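Long-range contacts in tyrocidine synthetase 3 (Brevibacillus brevis, PDB 2JGP), which takes part in nonribosomal synthesis of the antibiotic tyrocidine, its peptidyl carrier and condensation domains serving peptide-bond formation: residues Trp276-Pro285 and Asn373-Pro381; Pro381-Phe390 and Ile506-Gly515. All coordinates share one frame; numbering follows the deposited sequence.

Contact 1: residues Trp276-Pro285 and Asn373-Pro381; sequences WLQTFADDIP and NTLAMRNKP
The C-terminal end of helix 267-279 and the loop after it pack against strand 373-379 of the condensation domain, with Trp276 and Phe280 on Ala376 and Asp282 on Arg378. Trp276 and Phe280 both turn a ring edge to the Ala376 carbonyl: Trp276 CZ3 lies 3.3 Å from Ala376 O, close to the indole plane, and Phe280 CZ also approaches this oxygen near its own ring plane. Phe280 CZ reaches Ala376 CB as well, at 3.5 Å, while Trp276 CZ2 touches Leu375 CD2, the two side chains crossing at about a right angle. The indole N-H is taken by His404 O. Strand 373-379 is one half of a two-stranded antiparallel sheet completed by strand 350-356, and Ile351 of that partner also meets the Phe280 side chain. Farther along the strand, Arg378 runs out fully extended, CG opposite the backbone N (chi1 -178°), and slides past the Phe280 ring with the guanidinium and ring planes 21° apart. Its charge ends in a two-pronged salt bridge: Arg378 NH1 reaches Asp282 OD2 at 2.9 Å, on the syn side of the carboxylate, and Arg378 NH2 makes a weak bond to Asp282 OD1 at 3.1 Å. The two planes are nearly parallel, 17° apart, but offset, and the bonds are bent. Thr279 O lies 3.0 Å from Arg378 NH1. Pro285 CD rests over one face of the Arg378 guanidinium, 4.0 Å above its plane, and a water lies off-centre over the other. That water donates to Asp282 OD1 at 2.7 Å and accepts from Lys380 NZ, bringing a second positive side chain to the carboxylate. Arg378 NH2 also forms a salt bridge with Asp349, so the guanidinium is shared between two carboxylates.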
loop_
_atom_site.group_PDB
_atom_site.type_symbol
_atom_site.label_atom_id
_atom_site.label_comp_id
_atom_site.label_asym_id
_atom_site.label_seq_id
_atom_site.Cartn_x
_atom_site.Cartn_y
_atom_site.Cartn_z
ATOM N N TRP A 276 -14.217 3.305 11.032
ATOM C CA TRP A 276 -14.616 3.211 9.634
ATOM C C TRP A 276 -16.130 3.182 9.460
ATOM O O TRP A 276 -16.659 3.770 8.517
ATOM C CB TRP A 276 -13.975 1.984 8.989
ATOM C CG TRP A 276 -12.492 2.135 8.888
ATOM C CD1 TRP A 276 -11.552 1.478 9.615
ATOM C CD2 TRP A 276 -11.784 3.048 8.045
ATOM N NE1 TRP A 276 -10.294 1.906 9.262
ATOM C CE2 TRP A 276 -10.407 2.870 8.298
ATOM C CE3 TRP A 276 -12.178 3.993 7.091
ATOM C CZ2 TRP A 276 -9.420 3.602 7.633
ATOM C CZ3 TRP A 276 -11.201 4.710 6.420
ATOM C CH2 TRP A 276 -9.833 4.510 6.698
ATOM N N LEU A 277 -16.822 2.513 10.375
ATOM C CA LEU A 277 -18.281 2.452 10.325
ATOM C C LEU A 277 -18.878 3.839 10.553
ATOM O O LEU A 277 -19.826 4.223 9.874
ATOM C CB LEU A 277 -18.820 1.439 11.338
ATOM C CG LEU A 277 -18.347 -0.006 11.132
ATOM C CD1 LEU A 277 -19.095 -0.949 12.057
ATOM C CD2 LEU A 277 -18.494 -0.443 9.675
ATOM N N GLN A 278 -18.307 4.585 11.498
ATOM C CA GLN A 278 -18.693 5.979 11.748
ATOM C C GLN A 278 -18.431 6.843 10.519
ATOM O O GLN A 278 -19.304 7.593 10.085
ATOM C CB GLN A 278 -17.909 6.552 12.939
ATOM C CG GLN A 278 -18.343 6.016 14.298
ATOM C CD GLN A 278 -17.275 6.155 15.390
ATOM O OE1 GLN A 278 -17.426 5.605 16.477
ATOM N NE2 GLN A 278 -16.194 6.878 15.097
ATOM N N THR A 279 -17.220 6.737 9.967
ATOM C CA THR A 279 -16.815 7.523 8.802
ATOM C C THR A 279 -17.787 7.392 7.622
ATOM O O THR A 279 -18.031 8.370 6.913
ATOM C CB THR A 279 -15.377 7.153 8.339
ATOM O OG1 THR A 279 -14.434 7.509 9.360
ATOM C CG2 THR A 279 -15.004 7.872 7.042
ATOM N N PHE A 280 -18.344 6.197 7.425
ATOM C CA PHE A 280 -19.259 5.934 6.306
ATOM C C PHE A 280 -20.685 5.601 6.767
ATOM O O PHE A 280 -21.400 4.850 6.102
ATOM C CB PHE A 280 -18.698 4.805 5.432
ATOM C CG PHE A 280 -17.365 5.125 4.821
ATOM C CD1 PHE A 280 -16.208 4.510 5.270
ATOM C CD2 PHE A 280 -17.267 6.061 3.803
ATOM C CE1 PHE A 280 -14.979 4.814 4.705
ATOM C CE2 PHE A 280 -16.043 6.372 3.240
ATOM C CZ PHE A 280 -14.898 5.750 3.692
ATOM N N ALA A 281 -21.099 6.179 7.891
ATOM C CA ALA A 281 -22.411 5.899 8.477
ATOM C C ALA A 281 -23.548 6.591 7.721
ATOM O O ALA A 281 -24.664 6.066 7.640
ATOM C CB ALA A 281 -22.430 6.312 9.937
ATOM N N ASP A 282 -23.252 7.765 7.169
ATOM C CA ASP A 282 -24.248 8.595 6.484
ATOM C C ASP A 282 -24.345 8.231 4.991
ATOM O O ASP A 282 -24.099 7.078 4.618
ATOM C CB ASP A 282 -23.908 10.080 6.698
ATOM C CG ASP A 282 -22.536 10.453 6.165
ATOM O OD1 ASP A 282 -22.339 11.624 5.786
ATOM O OD2 ASP A 282 -21.651 9.571 6.137
ATOM N N ASP A 283 -24.703 9.199 4.145
ATOM C CA ASP A 283 -24.893 8.955 2.711
ATOM C C ASP A 283 -23.541 8.854 2.005
ATOM O O ASP A 283 -22.834 9.854 1.875
ATOM C CB ASP A 283 -25.725 10.077 2.071
ATOM C CG ASP A 283 -26.843 10.566 2.971
ATOM O OD1 ASP A 283 -27.673 9.735 3.403
ATOM O OD2 ASP A 283 -26.882 11.786 3.248
ATOM N N ILE A 284 -23.190 7.650 1.550
ATOM C CA ILE A 284 -21.904 7.410 0.892
ATOM C C ILE A 284 -21.929 7.942 -0.544
ATOM O O ILE A 284 -22.733 7.487 -1.357
ATOM C CB ILE A 284 -21.542 5.909 0.870
ATOM C CG1 ILE A 284 -21.380 5.379 2.299
ATOM C CG2 ILE A 284 -20.256 5.670 0.069
ATOM C CD1 ILE A 284 -21.053 3.900 2.367
ATOM N N PRO A 285 -21.040 8.901 -0.862
ATOM C CA PRO A 285 -21.073 9.547 -2.172
ATOM C C PRO A 285 -20.507 8.683 -3.296
ATOM O O PRO A 285 -19.517 7.980 -3.099
ATOM C CB PRO A 285 -20.186 10.777 -1.967
ATOM C CG PRO A 285 -19.214 10.357 -0.944
ATOM C CD PRO A 285 -19.955 9.437 -0.020
ATOM N N ASN A 373 -2.783 -3.025 1.695
ATOM C CA ASN A 373 -4.137 -2.748 2.175
ATOM C C ASN A 373 -4.572 -1.483 1.462
ATOM O O ASN A 373 -3.730 -0.746 0.963
ATOM C CB ASN A 373 -4.115 -2.526 3.698
ATOM C CG ASN A 373 -5.506 -2.578 4.347
ATOM O OD1 ASN A 373 -6.476 -3.079 3.770
ATOM N ND2 ASN A 373 -5.589 -2.072 5.582
ATOM N N THR A 374 -5.873 -1.237 1.387
ATOM C CA THR A 374 -6.374 0.012 0.826
ATOM C C THR A 374 -7.233 0.690 1.881
ATOM O O THR A 374 -8.011 0.032 2.589
ATOM C CB THR A 374 -7.191 -0.202 -0.460
ATOM O OG1 THR A 374 -6.408 -0.926 -1.414
ATOM C CG2 THR A 374 -7.600 1.139 -1.070
ATOM N N LEU A 375 -7.054 1.998 2.010
ATOM C CA LEU A 375 -7.887 2.800 2.877
ATOM C C LEU A 375 -8.821 3.626 2.006
ATOM O O LEU A 375 -8.380 4.236 1.039
ATOM C CB LEU A 375 -7.031 3.733 3.727
ATOM C CG LEU A 375 -5.863 3.086 4.472
ATOM C CD1 LEU A 375 -5.084 4.165 5.223
ATOM C CD2 LEU A 375 -6.342 1.982 5.406
ATOM N N ALA A 376 -10.103 3.644 2.358
ATOM C CA ALA A 376 -11.067 4.519 1.702
ATOM C C ALA A 376 -10.959 5.891 2.345
ATOM O O ALA A 376 -11.470 6.107 3.444
ATOM C CB ALA A 376 -12.473 3.968 1.855
ATOM N N MET A 377 -10.286 6.815 1.668
ATOM C CA MET A 377 -10.042 8.139 2.218
ATOM C C MET A 377 -11.151 9.102 1.791
ATOM O O MET A 377 -11.281 9.422 0.606
ATOM C CB MET A 377 -8.680 8.650 1.746
ATOM C CG MET A 377 -8.063 9.659 2.657
ATOM S SD MET A 377 -7.437 8.914 4.180
ATOM C CE MET A 377 -5.872 8.225 3.678
ATOM N N ARG A 378 -11.945 9.552 2.761
ATOM C CA ARG A 378 -13.067 10.455 2.499
ATOM C C ARG A 378 -12.719 11.880 2.904
ATOM O O ARG A 378 -12.266 12.122 4.019
ATOM C CB ARG A 378 -14.316 9.998 3.256
ATOM C CG ARG A 378 -15.552 10.861 3.010
ATOM C CD ARG A 378 -16.730 10.315 3.783
ATOM N NE ARG A 378 -17.972 11.040 3.509
ATOM C CZ ARG A 378 -19.187 10.582 3.801
ATOM N NH1 ARG A 378 -19.349 9.396 4.385
ATOM N NH2 ARG A 378 -20.255 11.312 3.510
ATOM N N ASN A 379 -12.952 12.818 1.994
ATOM C CA ASN A 379 -12.720 14.233 2.256
ATOM C C ASN A 379 -13.820 15.074 1.634
ATOM O O ASN A 379 -14.549 14.607 0.760
ATOM C CB ASN A 379 -11.354 14.650 1.717
ATOM C CG ASN A 379 -10.222 14.202 2.611
ATOM O OD1 ASN A 379 -9.495 13.253 2.295
ATOM N ND2 ASN A 379 -10.082 14.864 3.755
ATOM N N LYS A 380 -13.919 16.319 2.091
ATOM C CA LYS A 380 -15.017 17.197 1.722
ATOM C C LYS A 380 -14.497 18.519 1.170
ATOM O O LYS A 380 -14.486 19.534 1.874
ATOM C CB LYS A 380 -15.940 17.404 2.923
ATOM C CG LYS A 380 -16.615 16.103 3.351
ATOM C CD LYS A 380 -17.596 16.292 4.481
ATOM C CE LYS A 380 -18.092 14.948 4.995
ATOM N NZ LYS A 380 -18.938 15.107 6.207
ATOM N N PRO A 381 -14.039 18.501 -0.095
ATOM C CA PRO A 381 -13.548 19.710 -0.754
ATOM C C PRO A 381 -14.690 20.670 -1.108
ATOM O O PRO A 381 -15.144 20.724 -2.253
ATOM C CB PRO A 381 -12.846 19.166 -2.004
ATOM C CG PRO A 381 -13.551 17.900 -2.308
ATOM C CD PRO A 381 -13.945 17.318 -0.977
HETATM O O HOH W 1 -20.008 12.391 6.797
#

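Contact 2: residues Pro381-Phe390 and Ile506-Gly515; sequences PQREKTFSEF and IVQNPHIRLG
Phe387 carries its CG trans to the backbone N (chi1 179°), and Ile506 holds CG1 between its N and carbonyl carbon (chi1 64°), which turns CG2 onto the phenyl face. This CH-pi contact puts Ile506 CG2 3.8 Å from the Phe387 ring centroid, 16° off the normal; at the ring edge lie Pro510 O and Leu514 CD2. Ala335 and Val339 of helix 329-345 also touch the Phe387 side chain. The backbones, joining the start of helix 387-403 to the segment after helix 489-508 in the condensation domain, form a single antiparallel bridge in which Thr386 and Arg513 are a non-hydrogen-bonded pair, bracketed by two nearly straight bonds: Phe387 N to Ile512 O at 2.8 Å and Leu514 N to Lys385 O at 2.9 Å. Beyond one end of the bridge, Gly515 N donates to Arg383 O at 3.0 Å. At the other end Ser388 N makes a weak bond to Pro510 O. The bridge runs straight into the N-terminus of helix 387-403, where Thr386 and Glu389 form a capping box: Glu389 N donates to Thr386 OG1 at 3.0 Å, and Thr386 N donates to the anti lone pair of Glu389 OE1 at 2.9 Å. Leu514 packs inward, its CD1 3.7 Å from Pro381 CB and over one face of the Phe390 ring, its CD2 against Phe387. On the outer side Arg513 stretches out to give its NH1 to Glu384 O at 2.8 Å, the oxygen at the guanidinium edge but tilted from its plane, and Thr386 CG2 covers one guanidinium face. Glu389 OE1 is near the same NH1 yet beyond salt-bridge range. Arg513 is thus tied by one bent bond to a main-chain oxygen, with the capping carboxylate probably adding a longer-range attraction.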
loop_
_atom_site.group_PDB
_atom_site.type_symbol
_atom_site.label_atom_id
_atom_site.label_comp_id
_atom_site.label_asym_id
_atom_site.label_seq_id
_atom_site.Cartn_x
_atom_site.Cartn_y
_atom_site.Cartn_z
ATOM N N PRO A 381 -14.039 18.501 -0.095
ATOM C CA PRO A 381 -13.548 19.710 -0.754
ATOM C C PRO A 381 -14.690 20.670 -1.108
ATOM O O PRO A 381 -15.144 20.724 -2.253
ATOM C CB PRO A 381 -12.846 19.166 -2.004
ATOM C CG PRO A 381 -13.551 17.900 -2.308
ATOM C CD PRO A 381 -13.945 17.318 -0.977
ATOM N N GLN A 382 -15.144 21.408 -0.101
ATOM C CA GLN A 382 -16.203 22.390 -0.257
ATOM C C GLN A 382 -15.649 23.709 -0.810
ATOM O O GLN A 382 -14.548 24.130 -0.454
ATOM C CB GLN A 382 -16.912 22.617 1.083
ATOM C CG GLN A 382 -17.618 21.366 1.619
ATOM C CD GLN A 382 -18.023 21.478 3.085
ATOM O OE1 GLN A 382 -17.939 22.544 3.689
ATOM N NE2 GLN A 382 -18.461 20.367 3.661
ATOM N N ARG A 383 -16.435 24.351 -1.673
ATOM C CA ARG A 383 -16.015 25.560 -2.398
ATOM C C ARG A 383 -15.550 26.706 -1.490
ATOM O O ARG A 383 -14.661 27.474 -1.864
ATOM C CB ARG A 383 -17.162 26.057 -3.295
ATOM C CG ARG A 383 -18.299 26.731 -2.530
ATOM C CD ARG A 383 -19.626 26.687 -3.282
ATOM N NE ARG A 383 -20.354 25.440 -3.032
ATOM C CZ ARG A 383 -21.503 25.109 -3.618
ATOM N NH1 ARG A 383 -22.087 25.926 -4.493
ATOM N NH2 ARG A 383 -22.079 23.948 -3.322
ATOM N N GLU A 384 -16.159 26.813 -0.309
ATOM C CA GLU A 384 -15.907 27.923 0.609
ATOM C C GLU A 384 -14.646 27.726 1.450
ATOM O O GLU A 384 -14.141 28.678 2.031
ATOM C CB GLU A 384 -17.119 28.138 1.528
ATOM C CG GLU A 384 -18.418 28.413 0.765
ATOM C CD GLU A 384 -19.626 28.621 1.672
ATOM O OE1 GLU A 384 -19.614 29.570 2.490
ATOM O OE2 GLU A 384 -20.601 27.845 1.544
ATOM N N LYS A 385 -14.144 26.497 1.522
ATOM C CA LYS A 385 -12.946 26.205 2.309
ATOM C C LYS A 385 -11.699 26.770 1.642
ATOM O O LYS A 385 -11.612 26.804 0.422
ATOM C CB LYS A 385 -12.781 24.693 2.495
ATOM C CG LYS A 385 -13.792 24.091 3.446
ATOM C CD LYS A 385 -13.617 22.593 3.573
ATOM C CE LYS A 385 -14.640 22.017 4.533
ATOM N NZ LYS A 385 -14.658 20.532 4.512
ATOM N N THR A 386 -10.737 27.213 2.448
ATOM C CA THR A 386 -9.422 27.572 1.930
ATOM C C THR A 386 -8.687 26.268 1.666
ATOM O O THR A 386 -8.958 25.262 2.330
ATOM C CB THR A 386 -8.615 28.433 2.925
ATOM O OG1 THR A 386 -8.319 27.669 4.092
ATOM C CG2 THR A 386 -9.393 29.689 3.326
ATOM N N PHE A 387 -7.782 26.253 0.692
ATOM C CA PHE A 387 -7.008 25.037 0.455
ATOM C C PHE A 387 -6.231 24.680 1.715
ATOM O O PHE A 387 -6.111 23.511 2.059
ATOM C CB PHE A 387 -6.049 25.165 -0.729
ATOM C CG PHE A 387 -5.224 23.929 -0.957
ATOM C CD1 PHE A 387 -5.773 22.826 -1.596
ATOM C CD2 PHE A 387 -3.912 23.855 -0.505
ATOM C CE1 PHE A 387 -5.024 21.671 -1.793
ATOM C CE2 PHE A 387 -3.154 22.704 -0.697
ATOM C CZ PHE A 387 -3.713 21.611 -1.340
ATOM N N SER A 388 -5.723 25.697 2.407
ATOM C CA SER A 388 -4.967 25.480 3.639
ATOM C C SER A 388 -5.768 24.681 4.670
ATOM O O SER A 388 -5.268 23.692 5.218
ATOM C CB SER A 388 -4.519 26.821 4.231
ATOM O OG SER A 388 -3.739 26.613 5.395
ATOM N N GLU A 389 -7.015 25.076 4.915
ATOM C CA GLU A 389 -7.831 24.373 5.909
ATOM C C GLU A 389 -8.284 23.002 5.395
ATOM O O GLU A 389 -8.365 22.051 6.170
ATOM C CB GLU A 389 -9.026 25.216 6.361
ATOM C CG GLU A 389 -10.190 25.261 5.405
ATOM C CD GLU A 389 -11.302 26.160 5.907
ATOM O OE1 GLU A 389 -11.627 27.152 5.220
ATOM O OE2 GLU A 389 -11.831 25.877 7.004
ATOM N N PHE A 390 -8.577 22.904 4.099
ATOM C CA PHE A 390 -8.917 21.617 3.483
ATOM C C PHE A 390 -7.750 20.636 3.592
ATOM O O PHE A 390 -7.940 19.462 3.942
ATOM C CB PHE A 390 -9.308 21.781 2.011
ATOM C CG PHE A 390 -9.565 20.474 1.316
ATOM C CD1 PHE A 390 -10.614 19.659 1.725
ATOM C CD2 PHE A 390 -8.743 20.038 0.282
ATOM C CE1 PHE A 390 -10.850 18.441 1.102
ATOM C CE2 PHE A 390 -8.974 18.819 -0.344
ATOM C CZ PHE A 390 -10.029 18.019 0.069
ATOM N N ILE A 506 -2.075 26.517 -5.763
ATOM C CA ILE A 506 -2.029 26.324 -4.313
ATOM C C ILE A 506 -0.621 26.572 -3.749
ATOM O O ILE A 506 -0.484 26.998 -2.603
ATOM C CB ILE A 506 -2.597 24.943 -3.869
ATOM C CG1 ILE A 506 -1.767 23.771 -4.402
ATOM C CG2 ILE A 506 -4.039 24.798 -4.330
ATOM C CD1 ILE A 506 -0.396 23.636 -3.763
ATOM N N VAL A 507 0.414 26.326 -4.553
ATOM C CA VAL A 507 1.782 26.694 -4.162
ATOM C C VAL A 507 1.936 28.229 -4.141
ATOM O O VAL A 507 2.542 28.793 -3.217
ATOM C CB VAL A 507 2.841 26.050 -5.095
ATOM C CG1 VAL A 507 4.216 26.683 -4.888
ATOM C CG2 VAL A 507 2.922 24.550 -4.846
ATOM N N GLN A 508 1.383 28.891 -5.159
ATOM C CA GLN A 508 1.351 30.360 -5.223
ATOM C C GLN A 508 0.650 30.957 -4.003
ATOM O O GLN A 508 1.145 31.906 -3.392
ATOM C CB GLN A 508 0.623 30.817 -6.498
ATOM C CG GLN A 508 0.542 32.350 -6.702
ATOM C CD GLN A 508 -0.490 32.759 -7.741
ATOM O OE1 GLN A 508 -0.595 33.935 -8.101
ATOM N NE2 GLN A 508 -1.251 31.790 -8.239
ATOM N N ASN A 509 -0.508 30.395 -3.662
ATOM C CA ASN A 509 -1.339 30.912 -2.576
ATOM C C ASN A 509 -2.130 29.782 -1.913
ATOM O O ASN A 509 -3.239 29.467 -2.360
ATOM C CB ASN A 509 -2.295 31.981 -3.115
ATOM C CG ASN A 509 -3.186 32.579 -2.033
ATOM O OD1 ASN A 509 -2.981 32.355 -0.836
ATOM N ND2 ASN A 509 -4.185 33.345 -2.456
ATOM N N PRO A 510 -1.568 29.179 -0.846
ATOM C CA PRO A 510 -2.223 28.069 -0.149
ATOM C C PRO A 510 -3.548 28.435 0.519
ATOM O O PRO A 510 -4.321 27.544 0.855
ATOM C CB PRO A 510 -1.205 27.653 0.917
ATOM C CG PRO A 510 0.067 28.324 0.565
ATOM C CD PRO A 510 -0.261 29.512 -0.248
ATOM N N HIS A 511 -3.804 29.724 0.721
ATOM C CA HIS A 511 -5.027 30.157 1.388
ATOM C C HIS A 511 -6.148 30.501 0.414
ATOM O O HIS A 511 -7.235 30.900 0.833
ATOM C CB HIS A 511 -4.705 31.323 2.315
ATOM C CG HIS A 511 -3.649 30.985 3.319
ATOM N ND1 HIS A 511 -3.912 30.235 4.445
ATOM C CD2 HIS A 511 -2.320 31.240 3.338
ATOM C CE1 HIS A 511 -2.797 30.073 5.133
ATOM N NE2 HIS A 511 -1.816 30.671 4.481
ATOM N N ILE A 512 -5.890 30.326 -0.880
ATOM C CA ILE A 512 -6.926 30.476 -1.900
ATOM C C ILE A 512 -8.096 29.556 -1.576
ATOM O O ILE A 512 -7.902 28.430 -1.119
ATOM C CB ILE A 512 -6.390 30.145 -3.309
ATOM C CG1 ILE A 512 -7.416 30.530 -4.379
ATOM C CG2 ILE A 512 -6.012 28.663 -3.415
ATOM C CD1 ILE A 512 -6.871 30.470 -5.790
ATOM N N ARG A 513 -9.312 30.042 -1.792
ATOM C CA ARG A 513 -10.495 29.230 -1.537
ATOM C C ARG A 513 -10.730 28.298 -2.719
ATOM O O ARG A 513 -10.469 28.657 -3.871
ATOM C CB ARG A 513 -11.707 30.109 -1.217
ATOM C CG ARG A 513 -11.506 30.907 0.077
ATOM C CD ARG A 513 -12.775 31.579 0.566
ATOM N NE ARG A 513 -12.535 32.404 1.752
ATOM C CZ ARG A 513 -12.424 31.946 3.000
ATOM N NH1 ARG A 513 -12.525 30.654 3.266
ATOM N NH2 ARG A 513 -12.204 32.790 4.000
ATOM N N LEU A 514 -11.194 27.085 -2.431
ATOM C CA LEU A 514 -11.301 26.052 -3.463
ATOM C C LEU A 514 -12.083 26.524 -4.690
ATOM O O LEU A 514 -11.679 26.260 -5.824
ATOM C CB LEU A 514 -11.929 24.772 -2.896
ATOM C CG LEU A 514 -11.182 24.049 -1.768
ATOM C CD1 LEU A 514 -11.678 22.616 -1.653
ATOM C CD2 LEU A 514 -9.667 24.082 -1.955
ATOM N N GLY A 515 -13.188 27.230 -4.462
ATOM C CA GLY A 515 -14.004 27.761 -5.554
ATOM C C GLY A 515 -13.305 28.805 -6.411
ATOM O O GLY A 515 -13.643 28.976 -7.580
#

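Contact 1 closes first: the chain leaves helix 267-279, passes through 87 residues that include strand 350-356, and returns as strand 373-379. Contact 2 opens where contact 1 ends, at their shared Pro381, and its 115-residue loop closes only when the chain leaves helix 489-508 near the C terminus. The two loops follow in series, neither nested nor crossed, on one side of the chain's centre and with their own centres 21 Å apart. They meet around the turn from strand 373-379 to helix 387-403, where Lys385 NZ probably bonds Lys380 O and Phe390 packs on Asn379. Together they join helix 267-279, the two-stranded sheet and the C-terminal segment within the condensation domain.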